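Local atomic coordinates of heme oxygenase 1 (Synechocystis sp., PDB entry 1WE1), a protein that binds heme b and, as in related heme oxygenases, opens its ring to biliverdin IXalpha, carbon monoxide and iron, probably for antenna chromophore synthesis. Residues F86-N91 and E95-A100; S124-L129 and A197-M202; E55-F60 and E118-H123. All blocks are in the same frame, centred on the assembly; numbering follows the deposited sequence.

Contact 1: residues F86-N91 and E95-A100; sequences FYYGSN and EVKISA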
loop_
_atom_site.group_PDB
_atom_site.type_symbol
_atom_site.label_atom_id
_atom_site.label_comp_id
_atom_site.label_asym_id
_atom_site.label_seq_id
_atom_site.Cartn_x
_atom_site.Cartn_y
_atom_site.Cartn_z
ATOM N N PHE A 86 11.314 -0.123 -14.360
ATOM C CA PHE A 86 12.430 0.735 -14.012
ATOM C C PHE A 86 13.470 0.064 -13.096
ATOM O O PHE A 86 14.679 0.180 -13.327
ATOM C CB PHE A 86 11.905 2.015 -13.350
ATOM C CG PHE A 86 12.989 2.904 -12.815
ATOM C CD1 PHE A 86 13.713 3.734 -13.670
ATOM C CD2 PHE A 86 13.334 2.860 -11.469
ATOM C CE1 PHE A 86 14.776 4.508 -13.192
ATOM C CE2 PHE A 86 14.390 3.625 -10.980
ATOM C CZ PHE A 86 15.117 4.453 -11.847
ATOM N N TYR A 87 13.013 -0.631 -12.059
ATOM C CA TYR A 87 13.921 -1.290 -11.129
ATOM C C TYR A 87 14.472 -2.619 -11.623
ATOM O O TYR A 87 15.577 -3.009 -11.250
ATOM C CB TYR A 87 13.226 -1.500 -9.787
ATOM C CG TYR A 87 12.978 -0.215 -9.056
ATOM C CD1 TYR A 87 11.712 0.353 -9.015
ATOM C CD2 TYR A 87 14.024 0.469 -8.463
ATOM C CE1 TYR A 87 11.499 1.576 -8.401
ATOM C CE2 TYR A 87 13.829 1.689 -7.852
ATOM C CZ TYR A 87 12.563 2.243 -7.820
ATOM O OH TYR A 87 12.375 3.461 -7.197
ATOM N N TYR A 88 13.704 -3.312 -12.458
ATOM C CA TYR A 88 14.120 -4.610 -12.979
ATOM C C TYR A 88 14.478 -4.608 -14.452
ATOM O O TYR A 88 15.266 -5.447 -14.902
ATOM C CB TYR A 88 13.021 -5.648 -12.750
ATOM C CG TYR A 88 12.942 -6.131 -11.327
ATOM C CD1 TYR A 88 13.889 -7.029 -10.817
ATOM C CD2 TYR A 88 11.938 -5.678 -10.481
ATOM C CE1 TYR A 88 13.830 -7.457 -9.500
ATOM C CE2 TYR A 88 11.870 -6.097 -9.170
ATOM C CZ TYR A 88 12.814 -6.982 -8.680
ATOM O OH TYR A 88 12.740 -7.361 -7.364
ATOM N N GLY A 89 13.887 -3.693 -15.209
ATOM C CA GLY A 89 14.174 -3.639 -16.628
ATOM C C GLY A 89 13.188 -4.450 -17.443
ATOM O O GLY A 89 12.292 -5.091 -16.896
ATOM N N SER A 90 13.371 -4.436 -18.759
ATOM C CA SER A 90 12.494 -5.135 -19.686
ATOM C C SER A 90 12.105 -6.567 -19.352
ATOM O O SER A 90 10.997 -6.985 -19.673
ATOM C CB SER A 90 13.092 -5.090 -21.091
ATOM O OG SER A 90 13.103 -3.759 -21.574
ATOM N N ASN A 91 12.996 -7.334 -18.734
ATOM C CA ASN A 91 12.634 -8.702 -18.410
ATOM C C ASN A 91 11.981 -8.801 -17.025
ATOM O O ASN A 91 11.992 -9.882 -16.419
ATOM C CB ASN A 91 13.867 -9.624 -18.443
ATOM C CG ASN A 91 14.599 -9.604 -19.778
ATOM O OD1 ASN A 91 13.992 -9.494 -20.843
ATOM N ND2 ASN A 91 15.915 -9.735 -19.722
ATOM N N GLU A 95 11.786 -11.508 -13.598
ATOM C CA GLU A 95 12.607 -11.306 -12.403
ATOM C C GLU A 95 11.826 -11.022 -11.121
ATOM O O GLU A 95 12.309 -11.296 -10.016
ATOM C CB GLU A 95 13.597 -10.160 -12.629
ATOM C CG GLU A 95 15.014 -10.601 -12.949
ATOM C CD GLU A 95 15.112 -11.354 -14.260
ATOM O OE1 GLU A 95 14.787 -10.762 -15.315
ATOM O OE2 GLU A 95 15.513 -12.538 -14.241
ATOM N N VAL A 96 10.631 -10.458 -11.268
ATOM C CA VAL A 96 9.826 -10.112 -10.112
ATOM C C VAL A 96 9.325 -11.346 -9.380
ATOM O O VAL A 96 8.940 -12.333 -10.004
ATOM C CB VAL A 96 8.614 -9.214 -10.506
ATOM C CG1 VAL A 96 7.536 -10.039 -11.216
ATOM C CG2 VAL A 96 8.062 -8.521 -9.262
ATOM N N LYS A 97 9.353 -11.292 -8.054
ATOM C CA LYS A 97 8.883 -12.407 -7.245
ATOM C C LYS A 97 8.103 -11.891 -6.029
ATOM O O LYS A 97 8.159 -10.706 -5.677
ATOM C CB LYS A 97 10.056 -13.280 -6.783
ATOM C CG LYS A 97 10.761 -12.755 -5.551
ATOM C CD LYS A 97 11.510 -11.467 -5.839
ATOM C CE LYS A 97 11.721 -10.635 -4.567
ATOM N NZ LYS A 97 12.459 -11.352 -3.482
ATOM N N ILE A 98 7.373 -12.787 -5.385
ATOM C CA ILE A 98 6.589 -12.412 -4.224
ATOM C C ILE A 98 7.150 -13.135 -3.003
ATOM O O ILE A 98 7.513 -14.300 -3.094
ATOM C CB ILE A 98 5.082 -12.777 -4.462
ATOM C CG1 ILE A 98 4.214 -12.233 -3.329
ATOM C CG2 ILE A 98 4.916 -14.293 -4.597
ATOM C CD1 ILE A 98 2.735 -12.479 -3.569
ATOM N N SER A 99 7.249 -12.442 -1.873
ATOM C CA SER A 99 7.758 -13.063 -0.650
ATOM C C SER A 99 6.629 -13.780 0.112
ATOM O O SER A 99 5.448 -13.644 -0.228
ATOM C CB SER A 99 8.368 -12.008 0.261
ATOM O OG SER A 99 7.338 -11.266 0.879
ATOM N N ALA A 100 6.987 -14.532 1.153
ATOM C CA ALA A 100 5.982 -15.245 1.941
ATOM C C ALA A 100 4.977 -14.277 2.565
ATOM O O ALA A 100 3.782 -14.522 2.513
ATOM C CB ALA A 100 6.644 -16.093 3.031
HETATM O O HOH W 1 10.373 -8.830 -6.717
#

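Contact 2: residues S124-L129 and A197-M202; sequences SYTRYL and AMNMKM. With HEM (protoporphyrin IX containing Fe), chain H.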
loop_
_atom_site.group_PDB
_atom_site.type_symbol
_atom_site.label_atom_id
_atom_site.label_comp_id
_atom_site.label_asym_id
_atom_site.label_seq_id
_atom_site.Cartn_x
_atom_site.Cartn_y
_atom_site.Cartn_z
ATOM N N SER A 124 -9.056 -1.495 0.955
ATOM C CA SER A 124 -9.063 -0.331 0.080
ATOM C C SER A 124 -8.637 0.866 0.930
ATOM O O SER A 124 -7.832 1.699 0.508
ATOM C CB SER A 124 -10.471 -0.095 -0.480
ATOM O OG SER A 124 -10.603 1.197 -1.065
ATOM N N TYR A 125 -9.171 0.936 2.145
ATOM C CA TYR A 125 -8.848 2.033 3.029
ATOM C C TYR A 125 -7.364 2.019 3.342
ATOM O O TYR A 125 -6.664 2.986 3.047
ATOM C CB TYR A 125 -9.664 1.953 4.333
ATOM C CG TYR A 125 -9.162 2.887 5.425
ATOM C CD1 TYR A 125 -9.308 4.276 5.318
ATOM C CD2 TYR A 125 -8.468 2.381 6.529
ATOM C CE1 TYR A 125 -8.766 5.136 6.284
ATOM C CE2 TYR A 125 -7.924 3.226 7.493
ATOM C CZ TYR A 125 -8.073 4.594 7.362
ATOM O OH TYR A 125 -7.502 5.412 8.302
ATOM N N THR A 126 -6.880 0.924 3.919
ATOM C CA THR A 126 -5.472 0.815 4.299
ATOM C C THR A 126 -4.453 1.170 3.214
ATOM O O THR A 126 -3.468 1.829 3.498
ATOM C CB THR A 126 -5.160 -0.580 4.852
ATOM O OG1 THR A 126 -5.974 -0.813 6.008
ATOM C CG2 THR A 126 -3.705 -0.676 5.263
ATOM N N ARG A 127 -4.690 0.758 1.973
ATOM C CA ARG A 127 -3.750 1.089 0.902
ATOM C C ARG A 127 -4.042 2.438 0.234
ATOM O O ARG A 127 -3.306 3.410 0.422
ATOM C CB ARG A 127 -3.722 -0.023 -0.159
ATOM C CG ARG A 127 -2.986 -1.303 0.273
ATOM C CD ARG A 127 -1.673 -1.002 1.011
ATOM N NE ARG A 127 -0.811 -0.077 0.274
ATOM C CZ ARG A 127 0.398 0.320 0.672
ATOM N NH1 ARG A 127 0.913 -0.119 1.813
ATOM N NH2 ARG A 127 1.104 1.152 -0.083
ATOM N N TYR A 128 -5.115 2.498 -0.540
ATOM C CA TYR A 128 -5.492 3.726 -1.236
ATOM C C TYR A 128 -5.563 5.019 -0.418
ATOM O O TYR A 128 -4.986 6.023 -0.830
ATOM C CB TYR A 128 -6.819 3.522 -1.960
ATOM C CG TYR A 128 -6.775 2.389 -2.956
ATOM C CD1 TYR A 128 -5.841 2.381 -3.981
ATOM C CD2 TYR A 128 -7.662 1.323 -2.870
ATOM C CE1 TYR A 128 -5.786 1.342 -4.897
ATOM C CE2 TYR A 128 -7.616 0.277 -3.784
ATOM C CZ TYR A 128 -6.673 0.296 -4.793
ATOM O OH TYR A 128 -6.607 -0.736 -5.694
ATOM N N LEU A 129 -6.249 5.032 0.723
ATOM C CA LEU A 129 -6.318 6.290 1.472
ATOM C C LEU A 129 -4.963 6.655 2.063
ATOM O O LEU A 129 -4.689 7.819 2.341
ATOM C CB LEU A 129 -7.404 6.250 2.569
ATOM C CG LEU A 129 -7.759 7.618 3.197
ATOM C CD1 LEU A 129 -7.850 8.684 2.110
ATOM C CD2 LEU A 129 -9.085 7.541 3.969
ATOM N N ALA A 197 -0.708 -4.772 9.841
ATOM C CA ALA A 197 0.253 -5.753 10.305
ATOM C C ALA A 197 0.871 -6.486 9.119
ATOM O O ALA A 197 2.057 -6.798 9.130
ATOM C CB ALA A 197 -0.415 -6.736 11.243
ATOM N N MET A 198 0.072 -6.752 8.094
ATOM C CA MET A 198 0.576 -7.447 6.921
ATOM C C MET A 198 1.579 -6.614 6.113
ATOM O O MET A 198 2.478 -7.154 5.469
ATOM C CB MET A 198 -0.589 -7.887 6.046
ATOM C CG MET A 198 -1.416 -8.946 6.723
ATOM S SD MET A 198 -2.693 -9.647 5.686
ATOM C CE MET A 198 -4.076 -8.512 6.031
ATOM N N ASN A 199 1.419 -5.296 6.152
ATOM C CA ASN A 199 2.335 -4.410 5.459
ATOM C C ASN A 199 3.615 -4.413 6.271
ATOM O O ASN A 199 4.716 -4.524 5.735
ATOM C CB ASN A 199 1.755 -2.997 5.393
ATOM C CG ASN A 199 0.755 -2.844 4.286
ATOM O OD1 ASN A 199 1.125 -2.662 3.137
ATOM N ND2 ASN A 199 -0.521 -2.947 4.616
ATOM N N MET A 200 3.451 -4.308 7.580
ATOM C CA MET A 200 4.578 -4.285 8.480
ATOM C C MET A 200 5.418 -5.551 8.379
ATOM O O MET A 200 6.638 -5.498 8.526
ATOM C CB MET A 200 4.090 -4.075 9.909
ATOM C CG MET A 200 3.473 -2.711 10.141
ATOM S SD MET A 200 3.424 -2.252 11.882
ATOM C CE MET A 200 1.739 -2.758 12.331
ATOM N N LYS A 201 4.786 -6.688 8.108
ATOM C CA LYS A 201 5.547 -7.920 8.003
ATOM C C LYS A 201 6.402 -7.927 6.730
ATOM O O LYS A 201 7.505 -8.481 6.715
ATOM C CB LYS A 201 4.620 -9.141 8.058
ATOM C CG LYS A 201 5.393 -10.416 8.364
ATOM C CD LYS A 201 4.510 -11.575 8.791
ATOM C CE LYS A 201 5.372 -12.803 9.101
ATOM N NZ LYS A 201 4.625 -13.869 9.837
ATOM N N MET A 202 5.903 -7.309 5.661
ATOM C CA MET A 202 6.675 -7.233 4.428
ATOM C C MET A 202 7.937 -6.385 4.673
ATOM O O MET A 202 9.026 -6.719 4.192
ATOM C CB MET A 202 5.839 -6.620 3.304
ATOM C CG MET A 202 4.746 -7.537 2.793
ATOM S SD MET A 202 3.865 -6.944 1.314
ATOM C CE MET A 202 3.091 -5.447 1.948
HETATM C CHA HEM H . -2.309 8.675 6.672
HETATM C CHB HEM H . -1.817 3.988 5.582
HETATM C CHC HEM H . 2.882 4.388 6.727
HETATM C CHD HEM H . 2.514 9.147 6.242
HETATM C C1A HEM H . -2.654 7.333 6.404
HETATM C C2A HEM H . -3.998 6.791 6.278
HETATM C C3A HEM H . -3.859 5.456 6.019
HETATM C C4A HEM H . -2.413 5.206 5.918
HETATM C CMA HEM H . -4.925 4.418 5.838
HETATM C CAA HEM H . -5.292 7.586 6.357
HETATM C CBA HEM H . -5.741 7.990 7.783
HETATM C CGA HEM H . -6.960 8.712 7.833
HETATM O O1A HEM H . -8.006 8.031 8.176
HETATM O O2A HEM H . -7.055 9.925 7.560
HETATM C C1B HEM H . -0.475 3.661 5.836
HETATM C C2B HEM H . 0.072 2.306 5.804
HETATM C C3B HEM H . 1.406 2.423 6.067
HETATM C C4B HEM H . 1.646 3.839 6.338
HETATM C CMB HEM H . -0.734 1.068 5.500
HETATM C CAB HEM H . 2.484 1.357 6.042
HETATM C CBB HEM H . 2.311 0.246 7.112
HETATM C C1C HEM H . 3.226 5.712 6.613
HETATM C C2C HEM H . 4.580 6.245 6.638
HETATM C C3C HEM H . 4.434 7.581 6.738
HETATM C C4C HEM H . 3.048 7.884 6.463
HETATM C CMC HEM H . 5.843 5.408 6.561
HETATM C CAC HEM H . 5.512 8.606 7.098
HETATM C CBC HEM H . 6.227 9.134 5.822
HETATM C C1D HEM H . 1.136 9.469 6.297
HETATM C C2D HEM H . 0.610 10.832 6.292
HETATM C C3D HEM H . -0.739 10.701 6.366
HETATM C C4D HEM H . -1.034 9.250 6.476
HETATM C CMD HEM H . 1.482 12.045 6.230
HETATM C CAD HEM H . -1.820 11.755 6.354
HETATM C CBD HEM H . -2.290 12.158 7.823
HETATM C CGD HEM H . -3.479 12.925 7.831
HETATM O O1D HEM H . -4.462 12.609 7.060
HETATM O O2D HEM H . -3.592 13.925 8.598
HETATM N NA HEM H . -1.708 6.355 6.204
HETATM N NB HEM H . 0.494 4.586 6.152
HETATM N NC HEM H . 2.285 6.745 6.458
HETATM N ND HEM H . 0.106 8.532 6.367
HETATM FE FE HEM H . 0.283 6.564 6.310
HETATM O O HOH W 2 0.285 6.668 4.512
#

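Contact 3: residues E55-F60 and E118-H123; sequences EEMAKF and ELLVAH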
loop_
_atom_site.group_PDB
_atom_site.type_symbol
_atom_site.label_atom_id
_atom_site.label_comp_id
_atom_site.label_asym_id
_atom_site.label_seq_id
_atom_site.Cartn_x
_atom_site.Cartn_y
_atom_site.Cartn_z
ATOM N N GLU A 55 -8.508 -6.607 -8.979
ATOM C CA GLU A 55 -9.250 -7.582 -9.765
ATOM C C GLU A 55 -10.580 -7.903 -9.044
ATOM O O GLU A 55 -11.654 -7.840 -9.643
ATOM C CB GLU A 55 -8.422 -8.856 -9.923
ATOM C CG GLU A 55 -9.038 -9.927 -10.793
ATOM C CD GLU A 55 -8.093 -11.107 -10.992
ATOM O OE1 GLU A 55 -8.333 -12.187 -10.401
ATOM O OE2 GLU A 55 -7.098 -10.944 -11.736
ATOM N N GLU A 56 -10.491 -8.237 -7.756
ATOM C CA GLU A 56 -11.666 -8.567 -6.952
ATOM C C GLU A 56 -12.611 -7.371 -6.838
ATOM O O GLU A 56 -13.827 -7.518 -6.921
ATOM C CB GLU A 56 -11.249 -9.028 -5.547
ATOM C CG GLU A 56 -10.410 -10.312 -5.493
ATOM C CD GLU A 56 -11.184 -11.562 -5.889
ATOM O OE1 GLU A 56 -12.393 -11.448 -6.179
ATOM O OE2 GLU A 56 -10.587 -12.663 -5.911
ATOM N N MET A 57 -12.053 -6.185 -6.653
ATOM C CA MET A 57 -12.876 -4.996 -6.529
ATOM C C MET A 57 -13.706 -4.746 -7.798
ATOM O O MET A 57 -14.829 -4.244 -7.723
ATOM C CB MET A 57 -11.998 -3.786 -6.236
ATOM C CG MET A 57 -12.733 -2.645 -5.566
ATOM S SD MET A 57 -13.213 -3.102 -3.895
ATOM C CE MET A 57 -11.610 -3.061 -3.107
ATOM N N ALA A 58 -13.153 -5.101 -8.956
ATOM C CA ALA A 58 -13.846 -4.908 -10.227
ATOM C C ALA A 58 -15.034 -5.852 -10.353
ATOM O O ALA A 58 -16.013 -5.532 -11.033
ATOM C CB ALA A 58 -12.886 -5.106 -11.395
ATOM N N LYS A 59 -14.951 -7.016 -9.712
ATOM C CA LYS A 59 -16.060 -7.969 -9.742
ATOM C C LYS A 59 -17.232 -7.392 -8.956
ATOM O O LYS A 59 -18.388 -7.692 -9.237
ATOM C CB LYS A 59 -15.688 -9.299 -9.088
ATOM C CG LYS A 59 -14.717 -10.158 -9.851
ATOM C CD LYS A 59 -14.873 -11.617 -9.422
ATOM C CE LYS A 59 -14.850 -11.777 -7.899
ATOM N NZ LYS A 59 -15.048 -13.193 -7.470
ATOM N N PHE A 60 -16.921 -6.570 -7.960
ATOM C CA PHE A 60 -17.955 -5.975 -7.129
ATOM C C PHE A 60 -18.203 -4.514 -7.462
ATOM O O PHE A 60 -18.590 -3.741 -6.592
ATOM C CB PHE A 60 -17.591 -6.112 -5.640
ATOM C CG PHE A 60 -17.376 -7.532 -5.197
ATOM C CD1 PHE A 60 -16.112 -8.107 -5.245
ATOM C CD2 PHE A 60 -18.446 -8.312 -4.779
ATOM C CE1 PHE A 60 -15.914 -9.444 -4.888
ATOM C CE2 PHE A 60 -18.260 -9.647 -4.421
ATOM C CZ PHE A 60 -16.987 -10.214 -4.478
ATOM N N GLU A 118 -17.313 -7.290 2.226
ATOM C CA GLU A 118 -17.364 -5.969 2.844
ATOM C C GLU A 118 -16.059 -5.623 3.549
ATOM O O GLU A 118 -15.746 -4.448 3.723
ATOM C CB GLU A 118 -18.558 -5.830 3.817
ATOM C CG GLU A 118 -18.516 -6.676 5.084
ATOM C CD GLU A 118 -18.783 -8.157 4.836
ATOM O OE1 GLU A 118 -19.282 -8.514 3.742
ATOM O OE2 GLU A 118 -18.500 -8.966 5.749
ATOM N N LEU A 119 -15.295 -6.636 3.946
ATOM C CA LEU A 119 -14.016 -6.401 4.606
ATOM C C LEU A 119 -13.002 -5.789 3.627
ATOM O O LEU A 119 -11.950 -5.281 4.029
ATOM C CB LEU A 119 -13.481 -7.710 5.193
ATOM C CG LEU A 119 -14.328 -8.228 6.365
ATOM C CD1 LEU A 119 -13.659 -9.432 7.016
ATOM C CD2 LEU A 119 -14.508 -7.110 7.391
ATOM N N LEU A 120 -13.340 -5.837 2.342
ATOM C CA LEU A 120 -12.508 -5.282 1.284
ATOM C C LEU A 120 -12.387 -3.764 1.425
ATOM O O LEU A 120 -11.472 -3.153 0.877
ATOM C CB LEU A 120 -13.115 -5.623 -0.072
ATOM C CG LEU A 120 -12.394 -6.595 -1.007
ATOM C CD1 LEU A 120 -11.633 -7.657 -0.246
ATOM C CD2 LEU A 120 -13.430 -7.214 -1.926
ATOM N N VAL A 121 -13.312 -3.147 2.150
ATOM C CA VAL A 121 -13.243 -1.704 2.334
ATOM C C VAL A 121 -12.113 -1.381 3.301
ATOM O O VAL A 121 -11.579 -0.282 3.293
ATOM C CB VAL A 121 -14.568 -1.123 2.881
ATOM C CG1 VAL A 121 -14.979 -1.851 4.139
ATOM C CG2 VAL A 121 -14.395 0.369 3.177
ATOM N N ALA A 122 -11.741 -2.349 4.129
ATOM C CA ALA A 122 -10.657 -2.147 5.087
ATOM C C ALA A 122 -9.340 -2.135 4.327
ATOM O O ALA A 122 -8.428 -1.374 4.649
ATOM C CB ALA A 122 -10.654 -3.257 6.112
ATOM N N HIS A 123 -9.260 -2.995 3.315
ATOM C CA HIS A 123 -8.081 -3.115 2.475
ATOM C C HIS A 123 -7.939 -1.925 1.539
ATOM O O HIS A 123 -6.835 -1.408 1.353
ATOM C CB HIS A 123 -8.140 -4.426 1.702
ATOM C CG HIS A 123 -7.729 -5.603 2.524
ATOM N ND1 HIS A 123 -6.445 -5.753 3.001
ATOM C CD2 HIS A 123 -8.441 -6.636 3.027
ATOM C CE1 HIS A 123 -6.385 -6.827 3.768
ATOM N NE2 HIS A 123 -7.583 -7.380 3.801
#

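Contact 1: residues F86-N91 and E95-A100
The ring of Y88 meets E95 obliquely: CB of E95 comes to 3.6 Å from CD1 of Y88, and the ring plane and the E95 carboxylate are turned 41° apart. R40 of helix 36-59 also packs on Y88. Next to it, F86 lays its CD2 over the centre of the Y87 ring. Y88 CG stands anti to its carbonyl carbon (chi1 -76°), which swings the ring across to E95 and, through a water, to K97 beyond it. That water lies 2.9 Å from Y88 OH and accepts a hydrogen bond from K97 N at 3.0 Å, tying the last residue of helix 77-88 to the loop after helix 92-95. G89 then leaves helical geometry with positive phi, and the chain turns back. At the return, E95 N gives a weak bond to N91 O, 3.3 Å long. The E95 chain bends at chi2, bringing OE1 to 3.5 Å from N91 CB and 3.1 Å from N91 O. OE1 and the N91 carbonyl are both acceptors and gain nothing from each other. The contact thus rests on a water bridge, a poor backbone bond and ring-to-aliphatic packing, and the nearby carbonyl may slightly disfavour the charged carboxylate.

Contact 2: residues S124-L129 and A197-M202
T126 and N199 meet beside a heme methyl: T126 CG2 is 3.5 Å from heme CMB and N199 ND2 lies 4.0 Å from T126 CG2, the two side chains running antiparallel alongside each other. N199 CB adds a contact to the vinyl carbon CBB at 3.7 Å. Farther along the heme, beside ring A, stands Y125. Its CG lies anti to the backbone N (chi1 167°), carrying the ring out to the propionate, where OH donates to O1A at 2.7 Å. O1A is in plane at the ring edge, while methyl CMA sits 3.5 Å above one face, nearer the rim than the centre. Were Y125 replaced by alanine, O1A would probably lose its phenol donor and CMA the ring face it rests on. Further out, R127 NH1 reaches N199 OD1 in a weak bond of 2.9 Å, bent to 125°, the guanidinium and amide planes 31° apart. Stronger holds position these groups: Y50 takes R127 NE, D131 pairs with NH2, A195 O and Y105 hold N199 ND2, and A122 O holds T126 OG1. A water binds the iron on the side facing helix 120-146, with H17 as the axial protein ligand. This is the distal-helix side of the heme pocket characteristic of heme oxygenases.

Contact 3: residues E55-F60 and E118-H123
L120, in the first turn of helix 120-146, meets M57 and F60 at the end of helix 36-59, a helix-to-helix seam in the all-helical heme oxygenase fold. The approach is carried by side chains, since the closest CA atoms, those of M57 and L120, are 7.8 Å apart.

Along the second segment, E118 comes first, on a short 3-10 turn, and its OE2 makes a salt bridge with R187 of helix 182-205. L119 follows, its carbonyl taking A122 N at 2.9 Å as the turn leads into the helix. L120 is the residue that reaches across, and its side chain points toward helix 36-59. One branch, CD2, lies 4.4 Å from F60 CD1, meeting that ring at a slant. The branch point CG is 4.2 Å from M57 CE, for the leucine and the methionine extend from their two helices in opposing directions and overlap near their ends. V112 touches L120 as well, so the leucine sits where helices 36-59, 100-115 and 120-146 meet. H123 closes the segment, its NE2 hydrogen-bonded to E191.

On the other side, the E56 carboxylate does not meet L120; it turns back to R110 through OE2 and to K59 through OE1, where K59 NZ stands 3.4 Å off. L66 packs on both M57 and F60. No hydrogen bond crosses here; the direct contact is carbon packing, with the M57 methyl also near a carbonyl. M57 starts with CG anti to its backbone N (chi1 -157°), then bends at chi2 and chi3, which curls the terminal methyl around until M57 CE rests 4.0 Å from L120 O.

From the N terminus, contact 3 opens first, at residues 55-60 near the end of helix 36-59. Before it closes, contact 1 opens and closes inside its loop, making a short turn from helix 77-88 through helix 92-95 to the lead-in of helix 100-115. Contact 3 then closes at 118-123, and contact 2 opens directly after, at 124-129, closing only at 197-202 on helix 182-205. So contact 1 is nested in contact 3, contacts 3 and 2 run in series, and none cross. Helix 120-146 serves both of the latter, whose segments touch where M198 CE meets H123 CE1 at 3.6 Å; contact 1 lies about 20 Å, centre to centre, from contact 2.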